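Local coordinates for inactive dihydropteroate synthase 2 (Mycobacterium tuberculosis, PDB 2VP8), which appears to lack dihydropteroate synthase activity and probably plays no part in folate metabolism, although it can bind the inhibitor dapsone, at residues B[290-293]-B[294-298]; B[109-112]-B[113-117]. All blocks are in the same frame, centred on the assembly; numbering follows the deposited sequence.

Contact 1 (B[290-293]-B[294-298])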
loop_
_atom_site.group_PDB
_atom_site.type_symbol
_atom_site.label_atom_id
_atom_site.label_comp_id
_atom_site.label_asym_id
_atom_site.label_seq_id
_atom_site.Cartn_x
_atom_site.Cartn_y
_atom_site.Cartn_z
ATOM N N GLU B 290 -8.654 5.260 -12.840
ATOM C CA GLU B 290 -7.315 5.072 -13.384
ATOM C C GLU B 290 -6.920 3.621 -13.233
ATOM O O GLU B 290 -6.625 3.149 -12.117
ATOM C CB GLU B 290 -6.292 5.962 -12.664
ATOM C CG GLU B 290 -5.301 6.686 -13.602
ATOM C CD GLU B 290 -4.264 5.760 -14.268
ATOM O OE1 GLU B 290 -4.271 5.644 -15.520
ATOM O OE2 GLU B 290 -3.442 5.160 -13.546
ATOM N N VAL B 291 -6.901 2.924 -14.364
ATOM C CA VAL B 291 -6.623 1.490 -14.400
ATOM C C VAL B 291 -5.146 1.161 -14.179
ATOM O O VAL B 291 -4.828 0.308 -13.366
ATOM C CB VAL B 291 -7.113 0.869 -15.728
ATOM C CG1 VAL B 291 -6.851 -0.627 -15.753
ATOM C CG2 VAL B 291 -8.586 1.153 -15.925
ATOM N N ALA B 292 -4.257 1.847 -14.900
ATOM C CA ALA B 292 -2.822 1.554 -14.867
ATOM C C ALA B 292 -2.153 1.667 -13.475
ATOM O O ALA B 292 -1.395 0.778 -13.080
ATOM C CB ALA B 292 -2.086 2.390 -15.902
ATOM N N ALA B 293 -2.425 2.747 -12.738
ATOM C CA ALA B 293 -1.808 2.948 -11.423
ATOM C C ALA B 293 -2.207 1.815 -10.500
ATOM O O ALA B 293 -1.388 1.284 -9.747
ATOM C CB ALA B 293 -2.201 4.288 -10.821
ATOM N N THR B 294 -3.476 1.435 -10.585
ATOM C CA THR B 294 -3.998 0.347 -9.775
ATOM C C THR B 294 -3.382 -0.972 -10.219
ATOM O O THR B 294 -2.948 -1.768 -9.377
ATOM C CB THR B 294 -5.524 0.297 -9.837
ATOM O OG1 THR B 294 -6.041 1.558 -9.392
ATOM C CG2 THR B 294 -6.065 -0.809 -8.949
ATOM N N ARG B 295 -3.293 -1.190 -11.529
ATOM C CA ARG B 295 -2.728 -2.437 -12.008
ATOM C C ARG B 295 -1.326 -2.638 -11.445
ATOM O O ARG B 295 -1.002 -3.729 -10.961
ATOM C CB ARG B 295 -2.698 -2.509 -13.524
ATOM C CG ARG B 295 -2.382 -3.917 -14.014
ATOM C CD ARG B 295 -1.932 -3.936 -15.437
ATOM N NE ARG B 295 -0.658 -3.255 -15.610
ATOM C CZ ARG B 295 -0.510 -2.073 -16.200
ATOM N NH1 ARG B 295 -1.572 -1.427 -16.679
ATOM N NH2 ARG B 295 0.705 -1.544 -16.312
ATOM N N ARG B 296 -0.519 -1.576 -11.483
ATOM C CA ARG B 296 0.864 -1.638 -11.021
ATOM C C ARG B 296 0.987 -1.923 -9.522
ATOM O O ARG B 296 1.928 -2.583 -9.091
ATOM C CB ARG B 296 1.630 -0.389 -11.442
ATOM C CG ARG B 296 1.915 -0.381 -12.938
ATOM C CD ARG B 296 2.901 0.685 -13.345
ATOM N NE ARG B 296 2.315 2.013 -13.207
ATOM C CZ ARG B 296 1.796 2.724 -14.205
ATOM N NH1 ARG B 296 1.803 2.260 -15.457
ATOM N NH2 ARG B 296 1.278 3.921 -13.940
ATOM N N VAL B 297 0.034 -1.431 -8.736
ATOM C CA VAL B 297 0.008 -1.702 -7.302
ATOM C C VAL B 297 -0.304 -3.180 -7.056
ATOM O O VAL B 297 0.440 -3.869 -6.362
ATOM C CB VAL B 297 -1.011 -0.798 -6.571
ATOM C CG1 VAL B 297 -1.324 -1.345 -5.188
ATOM C CG2 VAL B 297 -0.479 0.633 -6.480
ATOM N N LEU B 298 -1.391 -3.661 -7.657
ATOM C CA LEU B 298 -1.809 -5.060 -7.561
ATOM C C LEU B 298 -0.760 -6.044 -8.058
ATOM O O LEU B 298 -0.670 -7.159 -7.556
ATOM C CB LEU B 298 -3.102 -5.270 -8.345
ATOM C CG LEU B 298 -4.233 -4.333 -7.939
ATOM C CD1 LEU B 298 -5.481 -4.694 -8.717
ATOM C CD2 LEU B 298 -4.488 -4.407 -6.436
#
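R296 folds back over A292 in the first turn of helix 291-306, the last helix of a TIM barrel of the pterin-binding family. Its CB starts 3.6 Å from A292 O, the carbonyl one turn earlier that also receives the R296 backbone N-H. With CG set beside its own backbone N (chi1 -72°), the chain runs back towards the start of the helix, and CG comes to 3.5 Å from the same A292 O. A bend at chi3 then lays the guanidinium flat over that oxygen, which sits beneath the centre of one face, 3.9 Å from CZ. This is face contact, not a bond from the N-H edge. NE is spoken for by a salt bridge to E269 of the second subunit, which also packs on A293 and V297. At the tip, NH1 approaches A292 CB at 3.9 Å.

R295 takes the other path. CG is anti to its backbone N, NH1 touches A292 from its own side, and the polar end is held by D77 O and the carboxylate of E299. The methyl of A292 thus has an arginine NH1 from each of two successive residues against it.

E290 is the N-cap. Its OE2 accepts from A293 N at 2.7 Å on the syn side, the N-H coming in 28° out of the carboxylate plane. A carboxylate here would probably be favoured by the helix dipole. Deeper in, buried T294 rests against V288 of the preceding strand, while its hydroxyl turns to the carbonyl of the cap residue: OG1 donates to E290 O at 3.2 Å, arriving almost straight along the C=O direction, with a C=O...OG1 angle of 172°.

Contact 2 (B[109-112]-B[113-117]); sequences EWLR and GAYPD
L111 and Y115 meet twice, first through the backbone, where Y115 N donates to L111 O at 2.8 Å. G113 N to E109 O and A114 N to W110 O are the two preceding bonds of the same kind, and with Y115 the chain departs from helical phi/psi. The next carbonyl, R112 O, cannot continue the pattern, because P116 has no N-H to give. What it gets from the proline is a CA-H...O contact, P116 CA lying 3.4 Å from R112 O.

Of the apolar contacts, the one between W110 and A114 is CH-pi. The indole CG is anti to its backbone N (chi1 171°), and the ring stands so that A114 CB lies over one face, 4.3 Å from the centroid of the six-membered ring and 20° off its normal. H72 on helix 65-76 also meets the indole, the two ring planes steeply inclined. The side chains of L111 and Y115 cross obliquely, with CD1 of L111 4.1 Å from CD1 of Y115, and both then pack on V71. This is the C-terminal end of helix 98-114, the second helix of the TIM barrel. Beyond Y115 the chain turns back to enter strand 119-123, and L111 is buried against I82, V84 and I120 of the barrel strands.

Charged contacts centre on R112, whose chain bends at chi2 and chi3 to bring the guanidinium round beside the outgoing loop. NH1 is fixed outside the turn, bonded to G137 O and in a salt bridge with D139. NH2 reaches back to P116 O at 3.1 Å, a weak bond with an N-H...O angle of 121°, and the position of NH2 itself is doubtful.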
loop_
_atom_site.group_PDB
_atom_site.type_symbol
_atom_site.label_atom_id
_atom_site.label_comp_id
_atom_site.label_asym_id
_atom_site.label_seq_id
_atom_site.Cartn_x
_atom_site.Cartn_y
_atom_site.Cartn_z
ATOM N N GLU B 109 -23.860 -2.648 -26.310
ATOM C CA GLU B 109 -23.879 -3.320 -27.609
ATOM C C GLU B 109 -22.565 -3.137 -28.347
ATOM O O GLU B 109 -21.999 -4.110 -28.839
ATOM C CB GLU B 109 -25.037 -2.831 -28.477
ATOM C CG GLU B 109 -26.357 -3.534 -28.197
ATOM C CD GLU B 109 -27.458 -3.140 -29.165
ATOM O OE1 GLU B 109 -27.258 -2.228 -30.003
ATOM O OE2 GLU B 109 -28.539 -3.753 -29.089
ATOM N N TRP B 110 -22.084 -1.892 -28.408
ATOM C CA TRP B 110 -20.814 -1.585 -29.054
ATOM C C TRP B 110 -19.655 -2.259 -28.331
ATOM O O TRP B 110 -18.763 -2.824 -28.974
ATOM C CB TRP B 110 -20.551 -0.074 -29.136
ATOM C CG TRP B 110 -19.146 0.194 -29.604
ATOM C CD1 TRP B 110 -18.704 0.215 -30.899
ATOM C CD2 TRP B 110 -17.989 0.418 -28.783
ATOM N NE1 TRP B 110 -17.357 0.462 -30.934
ATOM C CE2 TRP B 110 -16.889 0.589 -29.652
ATOM C CE3 TRP B 110 -17.779 0.503 -27.399
ATOM C CZ2 TRP B 110 -15.589 0.830 -29.182
ATOM C CZ3 TRP B 110 -16.486 0.752 -26.930
ATOM C CH2 TRP B 110 -15.410 0.912 -27.823
ATOM N N LEU B 111 -19.675 -2.190 -27.001
ATOM C CA LEU B 111 -18.585 -2.697 -26.180
ATOM C C LEU B 111 -18.436 -4.194 -26.394
ATOM O O LEU B 111 -17.329 -4.684 -26.618
ATOM C CB LEU B 111 -18.828 -2.333 -24.704
ATOM C CG LEU B 111 -17.980 -2.728 -23.476
ATOM C CD1 LEU B 111 -16.558 -3.176 -23.769
ATOM C CD2 LEU B 111 -17.971 -1.581 -22.494
ATOM N N ARG B 112 -19.560 -4.904 -26.358
ATOM C CA ARG B 112 -19.592 -6.347 -26.579
ATOM C C ARG B 112 -19.083 -6.685 -27.982
ATOM O O ARG B 112 -18.406 -7.701 -28.174
ATOM C CB ARG B 112 -21.014 -6.875 -26.389
ATOM C CG ARG B 112 -21.176 -8.386 -26.528
ATOM C CD ARG B 112 -21.162 -9.073 -25.188
ATOM N NE ARG B 112 -19.802 -9.191 -24.704
ATOM C CZ ARG B 112 -19.443 -9.292 -23.428
ATOM N NH1 ARG B 112 -20.341 -9.292 -22.448
ATOM N NH2 ARG B 112 -18.152 -9.378 -23.140
ATOM N N GLY B 113 -19.404 -5.822 -28.948
ATOM C CA GLY B 113 -18.972 -5.992 -30.331
ATOM C C GLY B 113 -17.467 -5.901 -30.464
ATOM O O GLY B 113 -16.853 -6.727 -31.145
ATOM N N ALA B 114 -16.881 -4.903 -29.797
ATOM C CA ALA B 114 -15.450 -4.604 -29.894
ATOM C C ALA B 114 -14.624 -5.596 -29.092
ATOM O O ALA B 114 -13.560 -6.039 -29.523
ATOM C CB ALA B 114 -15.184 -3.199 -29.403
ATOM N N TYR B 115 -15.133 -5.946 -27.917
ATOM C CA TYR B 115 -14.434 -6.825 -27.012
ATOM C C TYR B 115 -15.337 -7.970 -26.588
ATOM O O TYR B 115 -15.969 -7.902 -25.533
ATOM C CB TYR B 115 -13.982 -6.033 -25.801
ATOM C CG TYR B 115 -12.959 -4.971 -26.119
ATOM C CD1 TYR B 115 -13.316 -3.627 -26.179
ATOM C CD2 TYR B 115 -11.636 -5.313 -26.348
ATOM C CE1 TYR B 115 -12.373 -2.652 -26.457
ATOM C CE2 TYR B 115 -10.695 -4.357 -26.629
ATOM C CZ TYR B 115 -11.061 -3.030 -26.681
ATOM O OH TYR B 115 -10.100 -2.099 -26.974
ATOM N N PRO B 116 -15.395 -9.033 -27.408
ATOM C CA PRO B 116 -16.328 -10.138 -27.174
ATOM C C PRO B 116 -16.092 -10.855 -25.848
ATOM O O PRO B 116 -17.045 -11.336 -25.240
ATOM C CB PRO B 116 -16.058 -11.092 -28.345
ATOM C CG PRO B 116 -15.354 -10.270 -29.370
ATOM C CD PRO B 116 -14.566 -9.258 -28.605
ATOM N N ASP B 117 -14.840 -10.916 -25.404
ATOM C CA ASP B 117 -14.484 -11.667 -24.204
ATOM C C ASP B 117 -14.330 -10.787 -22.964
ATOM O O ASP B 117 -13.803 -11.225 -21.932
ATOM C CB ASP B 117 -13.205 -12.463 -24.458
ATOM C CG ASP B 117 -13.440 -13.658 -25.346
ATOM O OD1 ASP B 117 -14.180 -14.571 -24.916
ATOM O OD2 ASP B 117 -12.895 -13.690 -26.470
#

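In the fold
Contact 2 comes first along the chain and contact 1 near its end, in the same TIM barrel, with centres 23 Å apart and nearest atoms about 12 Å, so they do not touch. Each lies in an outer helix: 109-117 ends helix 98-114, on the side where strand 119-123 begins, whereas 290-298 begins helix 291-306, just after strand 285-288. The first turns of helix 291-306 already pack beside strand 43-49 and the loops at D77 and R41-A42. Contact 1 also takes part in the dimer interface. Contact 2 lies at the surface and touches no other chain of the assembly.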